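Type III restriction-modification enzyme EcoP15I Res subunit (Escherichia coli, PDB 4ZCF) hydrolyses ATP and, together with the Mod subunit, cleaves DNA 25-27 base pairs downstream of one of two inversely oriented CAGCAG recognition sites. Local coordinates at residues Leu48-Asn56 / His68-Ile79; Val18-Ala28 / Lys96-Phe105. All coordinates share one frame; numbering follows the deposited sequence.

Interaction 1: Leu48-Asn56 / His68-Ile79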
loop_
_atom_site.group_PDB
_atom_site.type_symbol
_atom_site.label_atom_id
_atom_site.label_comp_id
_atom_site.label_asym_id
_atom_site.label_seq_id
_atom_site.Cartn_x
_atom_site.Cartn_y
_atom_site.Cartn_z
ATOM N N LEU C 48 -32.884 -6.239 -24.552
ATOM C CA LEU C 48 -33.985 -5.691 -25.359
ATOM C C LEU C 48 -33.894 -6.182 -26.814
ATOM O O LEU C 48 -32.786 -6.329 -27.336
ATOM C CB LEU C 48 -34.165 -4.152 -25.212
ATOM C CG LEU C 48 -33.548 -3.193 -26.236
ATOM C CD1 LEU C 48 -34.340 -1.900 -26.296
ATOM C CD2 LEU C 48 -32.115 -2.868 -25.890
ATOM N N SER C 49 -35.055 -6.508 -27.433
ATOM C CA SER C 49 -35.173 -7.053 -28.796
ATOM C C SER C 49 -34.547 -6.183 -29.890
ATOM O O SER C 49 -34.388 -4.969 -29.699
ATOM C CB SER C 49 -36.630 -7.377 -29.126
ATOM O OG SER C 49 -37.312 -6.314 -29.770
ATOM N N GLU C 50 -34.211 -6.811 -31.045
ATOM C CA GLU C 50 -33.614 -6.119 -32.194
ATOM C C GLU C 50 -34.549 -5.022 -32.704
ATOM O O GLU C 50 -34.096 -3.892 -32.883
ATOM C CB GLU C 50 -33.232 -7.107 -33.314
ATOM C CG GLU C 50 -32.234 -6.547 -34.322
ATOM C CD GLU C 50 -31.626 -7.543 -35.299
ATOM O OE1 GLU C 50 -31.137 -8.605 -34.850
ATOM O OE2 GLU C 50 -31.587 -7.234 -36.514
ATOM N N GLN C 51 -35.857 -5.345 -32.874
ATOM C CA GLN C 51 -36.898 -4.412 -33.336
ATOM C C GLN C 51 -37.015 -3.202 -32.394
ATOM O O GLN C 51 -36.946 -2.065 -32.870
ATOM C CB GLN C 51 -38.258 -5.144 -33.562
ATOM C CG GLN C 51 -39.506 -4.257 -33.809
ATOM C CD GLN C 51 -39.352 -3.135 -34.833
ATOM O OE1 GLN C 51 -39.476 -1.944 -34.509
ATOM N NE2 GLN C 51 -39.093 -3.481 -36.087
ATOM N N GLN C 52 -37.153 -3.461 -31.068
ATOM C CA GLN C 52 -37.218 -2.457 -29.996
ATOM C C GLN C 52 -36.065 -1.461 -30.148
ATOM O O GLN C 52 -36.314 -0.279 -30.370
ATOM C CB GLN C 52 -37.134 -3.137 -28.616
ATOM C CG GLN C 52 -38.451 -3.719 -28.107
ATOM C CD GLN C 52 -39.378 -2.694 -27.483
ATOM O OE1 GLN C 52 -39.018 -1.527 -27.251
ATOM N NE2 GLN C 52 -40.599 -3.120 -27.184
ATOM N N TYR C 53 -34.808 -1.976 -30.119
ATOM C CA TYR C 53 -33.551 -1.246 -30.271
ATOM C C TYR C 53 -33.501 -0.519 -31.615
ATOM O O TYR C 53 -33.104 0.655 -31.650
ATOM C CB TYR C 53 -32.365 -2.212 -30.078
ATOM C CG TYR C 53 -30.978 -1.618 -30.216
ATOM C CD1 TYR C 53 -30.405 -0.885 -29.180
ATOM C CD2 TYR C 53 -30.189 -1.894 -31.331
ATOM C CE1 TYR C 53 -29.099 -0.400 -29.272
ATOM C CE2 TYR C 53 -28.884 -1.415 -31.434
ATOM C CZ TYR C 53 -28.340 -0.672 -30.400
ATOM O OH TYR C 53 -27.056 -0.187 -30.511
ATOM N N TYR C 54 -33.972 -1.180 -32.706
ATOM C CA TYR C 54 -34.060 -0.539 -34.022
ATOM C C TYR C 54 -35.018 0.685 -33.930
ATOM O O TYR C 54 -34.630 1.787 -34.336
ATOM C CB TYR C 54 -34.523 -1.526 -35.133
ATOM C CG TYR C 54 -34.728 -0.851 -36.478
ATOM C CD1 TYR C 54 -35.942 -0.239 -36.800
ATOM C CD2 TYR C 54 -33.684 -0.748 -37.394
ATOM C CE1 TYR C 54 -36.097 0.488 -37.979
ATOM C CE2 TYR C 54 -33.841 -0.056 -38.597
ATOM C CZ TYR C 54 -35.049 0.558 -38.888
ATOM O OH TYR C 54 -35.201 1.241 -40.075
ATOM N N ASN C 55 -36.253 0.474 -33.395
ATOM C CA ASN C 55 -37.297 1.501 -33.272
ATOM C C ASN C 55 -36.920 2.657 -32.356
ATOM O O ASN C 55 -37.303 3.800 -32.624
ATOM C CB ASN C 55 -38.617 0.878 -32.822
ATOM N N ASN C 56 -36.180 2.358 -31.271
ATOM C CA ASN C 56 -35.720 3.346 -30.294
ATOM C C ASN C 56 -34.739 4.317 -30.946
ATOM O O ASN C 56 -34.900 5.525 -30.775
ATOM C CB ASN C 56 -35.137 2.656 -29.052
ATOM C CG ASN C 56 -36.143 1.861 -28.230
ATOM O OD1 ASN C 56 -37.327 1.725 -28.570
ATOM N ND2 ASN C 56 -35.690 1.265 -27.143
ATOM N N HIS C 68 -31.754 9.106 -41.158
ATOM C CA HIS C 68 -31.864 7.668 -40.898
ATOM C C HIS C 68 -31.287 6.822 -42.078
ATOM O O HIS C 68 -31.879 5.817 -42.497
ATOM C CB HIS C 68 -33.328 7.324 -40.550
ATOM C CG HIS C 68 -33.545 5.942 -40.015
ATOM N ND1 HIS C 68 -32.984 5.532 -38.819
ATOM C CD2 HIS C 68 -34.289 4.930 -40.517
ATOM C CE1 HIS C 68 -33.388 4.285 -38.642
ATOM N NE2 HIS C 68 -34.180 3.881 -39.636
ATOM N N SER C 69 -30.100 7.234 -42.582
ATOM C CA SER C 69 -29.353 6.587 -43.662
ATOM C C SER C 69 -28.674 5.302 -43.176
ATOM O O SER C 69 -28.633 5.055 -41.968
ATOM C CB SER C 69 -28.311 7.547 -44.225
ATOM O OG SER C 69 -27.265 7.795 -43.300
ATOM N N LYS C 70 -28.127 4.497 -44.118
ATOM C CA LYS C 70 -27.436 3.225 -43.846
ATOM C C LYS C 70 -26.133 3.410 -43.058
ATOM O O LYS C 70 -25.735 2.519 -42.298
ATOM C CB LYS C 70 -27.152 2.502 -45.154
ATOM N N ASP C 71 -25.479 4.567 -43.254
ATOM C CA ASP C 71 -24.213 4.956 -42.628
ATOM C C ASP C 71 -24.361 5.485 -41.190
ATOM O O ASP C 71 -23.352 5.600 -40.484
ATOM C CB ASP C 71 -23.505 6.010 -43.505
ATOM C CG ASP C 71 -23.123 5.544 -44.901
ATOM O OD1 ASP C 71 -23.259 4.329 -45.186
ATOM O OD2 ASP C 71 -22.665 6.388 -45.700
ATOM N N ASN C 72 -25.610 5.815 -40.768
ATOM C CA ASN C 72 -25.928 6.376 -39.452
ATOM C C ASN C 72 -26.578 5.384 -38.471
ATOM O O ASN C 72 -26.675 5.698 -37.283
ATOM C CB ASN C 72 -26.799 7.638 -39.602
ATOM C CG ASN C 72 -26.112 8.858 -40.186
ATOM O OD1 ASN C 72 -24.914 8.866 -40.514
ATOM N ND2 ASN C 72 -26.871 9.933 -40.326
ATOM N N HIS C 73 -27.026 4.206 -38.951
ATOM C CA HIS C 73 -27.671 3.206 -38.092
ATOM C C HIS C 73 -27.251 1.775 -38.411
ATOM O O HIS C 73 -26.812 1.502 -39.530
ATOM C CB HIS C 73 -29.206 3.382 -38.081
ATOM C CG HIS C 73 -29.943 2.638 -39.160
ATOM N ND1 HIS C 73 -29.810 2.977 -40.500
ATOM C CD2 HIS C 73 -30.821 1.611 -39.053
ATOM C CE1 HIS C 73 -30.594 2.137 -41.158
ATOM N NE2 HIS C 73 -31.221 1.298 -40.331
ATOM N N ASN C 74 -27.377 0.870 -37.412
ATOM C CA ASN C 74 -27.039 -0.562 -37.480
ATOM C C ASN C 74 -27.583 -1.305 -36.240
ATOM O O ASN C 74 -27.026 -1.179 -35.143
ATOM C CB ASN C 74 -25.515 -0.753 -37.610
ATOM C CG ASN C 74 -25.038 -2.163 -37.864
ATOM O OD1 ASN C 74 -25.729 -3.155 -37.608
ATOM N ND2 ASN C 74 -23.804 -2.281 -38.339
ATOM N N ALA C 75 -28.662 -2.098 -36.427
ATOM C CA ALA C 75 -29.305 -2.898 -35.365
ATOM C C ALA C 75 -28.495 -4.144 -34.963
ATOM O O ALA C 75 -28.822 -4.779 -33.958
ATOM C CB ALA C 75 -30.715 -3.303 -35.784
ATOM N N LYS C 76 -27.457 -4.499 -35.749
ATOM C CA LYS C 76 -26.576 -5.645 -35.468
ATOM C C LYS C 76 -25.210 -5.129 -34.906
ATOM O O LYS C 76 -24.144 -5.621 -35.280
ATOM C CB LYS C 76 -26.382 -6.484 -36.736
ATOM N N SER C 77 -25.271 -4.119 -34.008
ATOM C CA SER C 77 -24.120 -3.435 -33.405
ATOM C C SER C 77 -24.558 -2.776 -32.102
ATOM O O SER C 77 -25.564 -2.061 -32.086
ATOM C CB SER C 77 -23.569 -2.383 -34.373
ATOM O OG SER C 77 -22.603 -1.519 -33.799
ATOM N N ASN C 78 -23.816 -3.028 -31.006
ATOM C CA ASN C 78 -24.118 -2.465 -29.677
ATOM C C ASN C 78 -23.394 -1.136 -29.432
ATOM O O ASN C 78 -23.376 -0.633 -28.311
ATOM C CB ASN C 78 -23.869 -3.495 -28.544
ATOM C CG ASN C 78 -22.465 -4.071 -28.442
ATOM O OD1 ASN C 78 -21.556 -3.794 -29.235
ATOM N ND2 ASN C 78 -22.265 -4.914 -27.449
ATOM N N ILE C 79 -22.841 -0.557 -30.502
ATOM C CA ILE C 79 -22.133 0.706 -30.476
ATOM C C ILE C 79 -23.075 1.876 -30.737
ATOM O O ILE C 79 -23.666 1.975 -31.809
ATOM C CB ILE C 79 -20.900 0.675 -31.410
ATOM C CG1 ILE C 79 -19.916 -0.445 -30.970
ATOM C CG2 ILE C 79 -20.211 2.047 -31.479
ATOM C CD1 ILE C 79 -18.940 -0.883 -32.024
#

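Interaction 2: Val18-Ala28 / Lys96-Phe105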
loop_
_atom_site.group_PDB
_atom_site.type_symbol
_atom_site.label_atom_id
_atom_site.label_comp_id
_atom_site.label_asym_id
_atom_site.label_seq_id
_atom_site.Cartn_x
_atom_site.Cartn_y
_atom_site.Cartn_z
ATOM N N VAL C 18 -27.825 13.568 -23.234
ATOM C CA VAL C 18 -28.108 12.607 -22.169
ATOM C C VAL C 18 -29.330 11.807 -22.588
ATOM O O VAL C 18 -29.284 10.586 -22.596
ATOM C CB VAL C 18 -28.313 13.271 -20.781
ATOM C CG1 VAL C 18 -28.527 12.219 -19.705
ATOM C CG2 VAL C 18 -27.153 14.190 -20.410
ATOM N N ASP C 19 -30.396 12.517 -22.991
ATOM C CA ASP C 19 -31.691 11.989 -23.428
ATOM C C ASP C 19 -31.541 11.115 -24.665
ATOM O O ASP C 19 -32.160 10.055 -24.734
ATOM C CB ASP C 19 -32.666 13.145 -23.714
ATOM C CG ASP C 19 -33.060 14.012 -22.524
ATOM O OD1 ASP C 19 -32.502 13.806 -21.418
ATOM O OD2 ASP C 19 -33.892 14.926 -22.707
ATOM N N ALA C 20 -30.697 11.541 -25.626
ATOM C CA ALA C 20 -30.475 10.799 -26.856
ATOM C C ALA C 20 -29.909 9.381 -26.632
ATOM O O ALA C 20 -30.282 8.475 -27.375
ATOM C CB ALA C 20 -29.628 11.609 -27.813
ATOM N N VAL C 21 -29.087 9.166 -25.568
ATOM C CA VAL C 21 -28.550 7.831 -25.212
ATOM C C VAL C 21 -29.605 7.084 -24.385
ATOM O O VAL C 21 -29.778 5.871 -24.549
ATOM C CB VAL C 21 -27.172 7.878 -24.485
ATOM C CG1 VAL C 21 -26.621 6.478 -24.218
ATOM C CG2 VAL C 21 -26.155 8.694 -25.271
ATOM N N MET C 22 -30.310 7.809 -23.498
ATOM C CA MET C 22 -31.369 7.221 -22.665
ATOM C C MET C 22 -32.576 6.685 -23.470
ATOM O O MET C 22 -33.132 5.640 -23.102
ATOM C CB MET C 22 -31.831 8.203 -21.568
ATOM C CG MET C 22 -30.872 8.315 -20.378
ATOM S SD MET C 22 -30.065 6.781 -19.833
ATOM C CE MET C 22 -31.426 5.900 -19.102
ATOM N N ASN C 23 -32.963 7.396 -24.566
ATOM C CA ASN C 23 -34.088 7.028 -25.440
ATOM C C ASN C 23 -33.882 5.705 -26.223
ATOM O O ASN C 23 -34.867 5.075 -26.608
ATOM C CB ASN C 23 -34.469 8.173 -26.373
ATOM C CG ASN C 23 -35.042 9.395 -25.707
ATOM O OD1 ASN C 23 -35.844 9.312 -24.768
ATOM N ND2 ASN C 23 -34.664 10.567 -26.216
ATOM N N VAL C 24 -32.611 5.280 -26.416
ATOM C CA VAL C 24 -32.188 4.026 -27.055
ATOM C C VAL C 24 -32.619 2.839 -26.174
ATOM O O VAL C 24 -32.857 1.744 -26.683
ATOM C CB VAL C 24 -30.645 4.044 -27.292
ATOM C CG1 VAL C 24 -30.068 2.658 -27.575
ATOM C CG2 VAL C 24 -30.268 5.009 -28.400
ATOM N N PHE C 25 -32.736 3.051 -24.864
ATOM C CA PHE C 25 -33.075 1.963 -23.949
ATOM C C PHE C 25 -34.520 1.923 -23.443
ATOM O O PHE C 25 -34.769 1.327 -22.388
ATOM C CB PHE C 25 -32.066 1.915 -22.784
ATOM C CG PHE C 25 -30.634 1.710 -23.205
ATOM C CD1 PHE C 25 -30.135 0.434 -23.433
ATOM C CD2 PHE C 25 -29.771 2.791 -23.339
ATOM C CE1 PHE C 25 -28.803 0.241 -23.804
ATOM C CE2 PHE C 25 -28.441 2.599 -23.708
ATOM C CZ PHE C 25 -27.966 1.323 -23.940
ATOM N N VAL C 26 -35.477 2.535 -24.182
ATOM C CA VAL C 26 -36.910 2.486 -23.823
ATOM C C VAL C 26 -37.352 1.012 -23.949
ATOM O O VAL C 26 -36.988 0.347 -24.927
ATOM C CB VAL C 26 -37.783 3.449 -24.686
ATOM C CG1 VAL C 26 -39.280 3.166 -24.525
ATOM C CG2 VAL C 26 -37.481 4.905 -24.371
ATOM N N SER C 27 -38.066 0.504 -22.918
ATOM C CA SER C 27 -38.578 -0.869 -22.766
ATOM C C SER C 27 -37.494 -1.944 -22.502
ATOM O O SER C 27 -37.796 -3.152 -22.539
ATOM C CB SER C 27 -39.480 -1.255 -23.935
ATOM N N ALA C 28 -36.242 -1.506 -22.184
ATOM C CA ALA C 28 -35.146 -2.421 -21.855
ATOM C C ALA C 28 -35.393 -3.047 -20.485
ATOM O O ALA C 28 -35.933 -2.388 -19.593
ATOM C CB ALA C 28 -33.816 -1.692 -21.869
ATOM N N LYS C 96 -22.985 12.277 -16.788
ATOM C CA LYS C 96 -24.407 12.395 -16.463
ATOM C C LYS C 96 -25.205 11.201 -17.004
ATOM O O LYS C 96 -26.108 10.735 -16.324
ATOM C CB LYS C 96 -25.005 13.734 -16.925
ATOM C CG LYS C 96 -26.297 14.048 -16.183
ATOM C CD LYS C 96 -26.896 15.404 -16.547
ATOM C CE LYS C 96 -28.407 15.374 -16.471
ATOM N NZ LYS C 96 -28.908 14.877 -15.154
ATOM N N THR C 97 -24.821 10.664 -18.175
ATOM C CA THR C 97 -25.450 9.482 -18.764
ATOM C C THR C 97 -25.193 8.231 -17.888
ATOM O O THR C 97 -26.110 7.438 -17.693
ATOM C CB THR C 97 -25.026 9.303 -20.223
ATOM O OG1 THR C 97 -25.028 10.556 -20.892
ATOM C CG2 THR C 97 -25.925 8.355 -20.967
ATOM N N ILE C 98 -23.964 8.081 -17.335
ATOM C CA ILE C 98 -23.575 6.989 -16.434
ATOM C C ILE C 98 -24.527 6.935 -15.217
ATOM O O ILE C 98 -24.935 5.847 -14.791
ATOM C CB ILE C 98 -22.086 7.162 -16.033
ATOM C CG1 ILE C 98 -21.175 6.493 -17.058
ATOM C CG2 ILE C 98 -21.790 6.675 -14.591
ATOM C CD1 ILE C 98 -19.782 7.071 -17.118
ATOM N N PHE C 99 -24.885 8.130 -14.690
ATOM C CA PHE C 99 -25.809 8.319 -13.567
ATOM C C PHE C 99 -27.217 8.010 -13.969
ATOM O O PHE C 99 -27.950 7.449 -13.158
ATOM C CB PHE C 99 -25.722 9.733 -13.000
ATOM C CG PHE C 99 -24.552 9.935 -12.076
ATOM C CD1 PHE C 99 -24.658 9.642 -10.723
ATOM C CD2 PHE C 99 -23.338 10.405 -12.559
ATOM C CE1 PHE C 99 -23.563 9.810 -9.869
ATOM C CE2 PHE C 99 -22.247 10.576 -11.705
ATOM C CZ PHE C 99 -22.367 10.276 -10.366
ATOM N N ASP C 100 -27.590 8.324 -15.236
ATOM C CA ASP C 100 -28.924 8.024 -15.785
ATOM C C ASP C 100 -29.127 6.534 -16.091
ATOM O O ASP C 100 -30.190 5.992 -15.767
ATOM C CB ASP C 100 -29.300 8.953 -16.947
ATOM C CG ASP C 100 -29.974 10.242 -16.508
ATOM O OD1 ASP C 100 -30.310 10.367 -15.311
ATOM O OD2 ASP C 100 -30.223 11.098 -17.367
ATOM N N LEU C 101 -28.095 5.846 -16.616
ATOM C CA LEU C 101 -28.163 4.394 -16.851
ATOM C C LEU C 101 -28.207 3.654 -15.504
ATOM O O LEU C 101 -28.813 2.583 -15.392
ATOM C CB LEU C 101 -27.006 3.891 -17.732
ATOM C CG LEU C 101 -27.059 4.321 -19.202
ATOM C CD1 LEU C 101 -25.670 4.311 -19.812
ATOM C CD2 LEU C 101 -28.035 3.436 -20.009
ATOM N N ASN C 102 -27.624 4.276 -14.469
ATOM C CA ASN C 102 -27.673 3.754 -13.120
ATOM C C ASN C 102 -29.063 3.972 -12.506
ATOM O O ASN C 102 -29.612 3.048 -11.908
ATOM C CB ASN C 102 -26.608 4.388 -12.248
ATOM C CG ASN C 102 -26.671 3.883 -10.836
ATOM O OD1 ASN C 102 -27.172 4.571 -9.941
ATOM N ND2 ASN C 102 -26.245 2.643 -10.621
ATOM N N LYS C 103 -29.626 5.190 -12.634
ATOM C CA LYS C 103 -30.949 5.503 -12.082
ATOM C C LYS C 103 -32.012 4.527 -12.646
ATOM O O LYS C 103 -32.591 3.737 -11.890
ATOM C CB LYS C 103 -31.307 6.981 -12.344
ATOM C CG LYS C 103 -32.668 7.424 -11.799
ATOM C CD LYS C 103 -32.907 8.912 -12.002
ATOM C CE LYS C 103 -32.967 9.652 -10.687
ATOM N NZ LYS C 103 -32.720 11.116 -10.848
ATOM N N SER C 104 -32.167 4.515 -13.982
ATOM C CA SER C 104 -33.159 3.709 -14.692
ATOM C C SER C 104 -33.011 2.190 -14.616
ATOM O O SER C 104 -34.023 1.497 -14.502
ATOM C CB SER C 104 -33.262 4.160 -16.145
ATOM O OG SER C 104 -33.547 5.546 -16.234
ATOM N N PHE C 105 -31.770 1.669 -14.690
ATOM C CA PHE C 105 -31.519 0.227 -14.777
ATOM C C PHE C 105 -30.650 -0.435 -13.723
ATOM O O PHE C 105 -30.560 -1.669 -13.703
ATOM C CB PHE C 105 -31.001 -0.121 -16.185
ATOM C CG PHE C 105 -31.761 0.572 -17.288
ATOM C CD1 PHE C 105 -33.082 0.228 -17.570
ATOM C CD2 PHE C 105 -31.167 1.589 -18.030
ATOM C CE1 PHE C 105 -33.787 0.878 -18.588
ATOM C CE2 PHE C 105 -31.872 2.233 -19.055
ATOM C CZ PHE C 105 -33.176 1.874 -19.322
#

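Interaction 1: Leu48-Asn56 / His68-Ile79
Tyr54, in the first turns of helix 50-64, and Ala75, in the irregular link from that helix to strand 79-84, bring their backbones closest, with 5.5 Å between the CA atoms. The link leads into one of the strands of the parallel sheet of the helicase-like domain, and its first half joins Tyr54 in an aromatic cluster with His68 and His73. Tyr54 suits this place because it combines a flat apolar ring with a polar tip. His68 NE2 donates to Tyr54 OH over 2.9 Å, nearly straight at 171° and with the hydroxyl in the imidazole plane, while Gln61 binds the ND1 of the same ring. His73 instead meets Tyr54 rim to rim, its NE2 3.4 Å from Tyr54 CE2. A bond from His73 ND1 to Ser69 O fixes the turn of that imidazole. An alanine in place of Tyr54 is likely to leave His68 NE2 without its acceptor and open a gap beside His73. Small Ala75 fits against the helix, its CB 4.2 Å from Tyr54 CD2 and 3.9 Å from Glu50 CG. One residue before Tyr54, Tyr53 sends its ring toward the end of the link. Its chi1 of 179° sets the ring anti to the backbone N, so that it reaches past Ala75, and Tyr53 OH donates over 2.9 Å to a lone pair of Ser77 O, in the carbonyl plane.

Interaction 2: Val18-Ala28 / Lys96-Phe105
Met22 of helix 12-22 fits as a knob into a hole formed by Asp100, Leu101, Ser104 and Phe105 of helix 90-105. The two helices run roughly the same way, the axes of 18-22 and 96-105 approaching to 9.7 Å and crossing at -39°, and the chain after Met22 bends round so that Phe25 and Ala28 also face the second helix. Helix 90-105 belongs to the helicase-like domain and begins at the end of the GTGKT P-loop motif, with Lys90 and Thr91, while helix 12-22 packs on it and supplies Gln14 to the AMP pocket.

Apolar packing dominates. The flexible thioether suits the hole because the Met22 chain can bend at chi2 and chi3. It lays SD against Asp100 CB at 3.7 Å and brings CE to Phe105 CE2, also at 3.7 Å. Leu101 CD2 touches both Met22 SD and the Phe25 ring, at 3.8 Å from Phe25 CD2. Phe105 turns its CZ end into the type II beta turn from Phe25 to Ala28, with CZ 3.6 Å from Phe25 CB and Ala28 beside CE1. Nearer the nucleotide, compact branched side chains fill the narrower space, Val21 CB lying 3.8 Å from Thr97 CG2. Val18 CG2 rests against the aliphatic part of Lys96.

The polar ends of Thr97, Lys96 and Asp100 have partners outside the two segments. Thr97 OG1 bonds to Thr93 O within its own helix, which lets the residue offer its methyl to Val21. Lys96 NZ and Asp100 OD1 both bond to Tyr140 OH.

No hydrogen bond joins the two segments, so their mutual placement rests on the fit of apolar surfaces, while Lys96 NZ and Asp100 OD1 are held by Tyr140.

Overall arrangement
The two contacts differ in depth and chemistry. Interaction 1 lies at the surface and ties a helix to the irregular link that follows it, through tyrosine hydroxyls, histidine nitrogens and a backbone carbonyl. Interaction 2 is partly buried, lies nearer the AMP site, and pairs helices distant in sequence mainly through apolar side-chain surfaces, with no hydrogen bond between the segments. They hold different elements but adjoin each other: Asn56 ND2 of helix 50-64 probably hydrogen-bonds to Val24 O and Val26 O in the bend after helix 12-22, and Gln52 packs on Ser27. Helix 50-64 thus faces the 68-79 link on one side and the 18-28 segment on another.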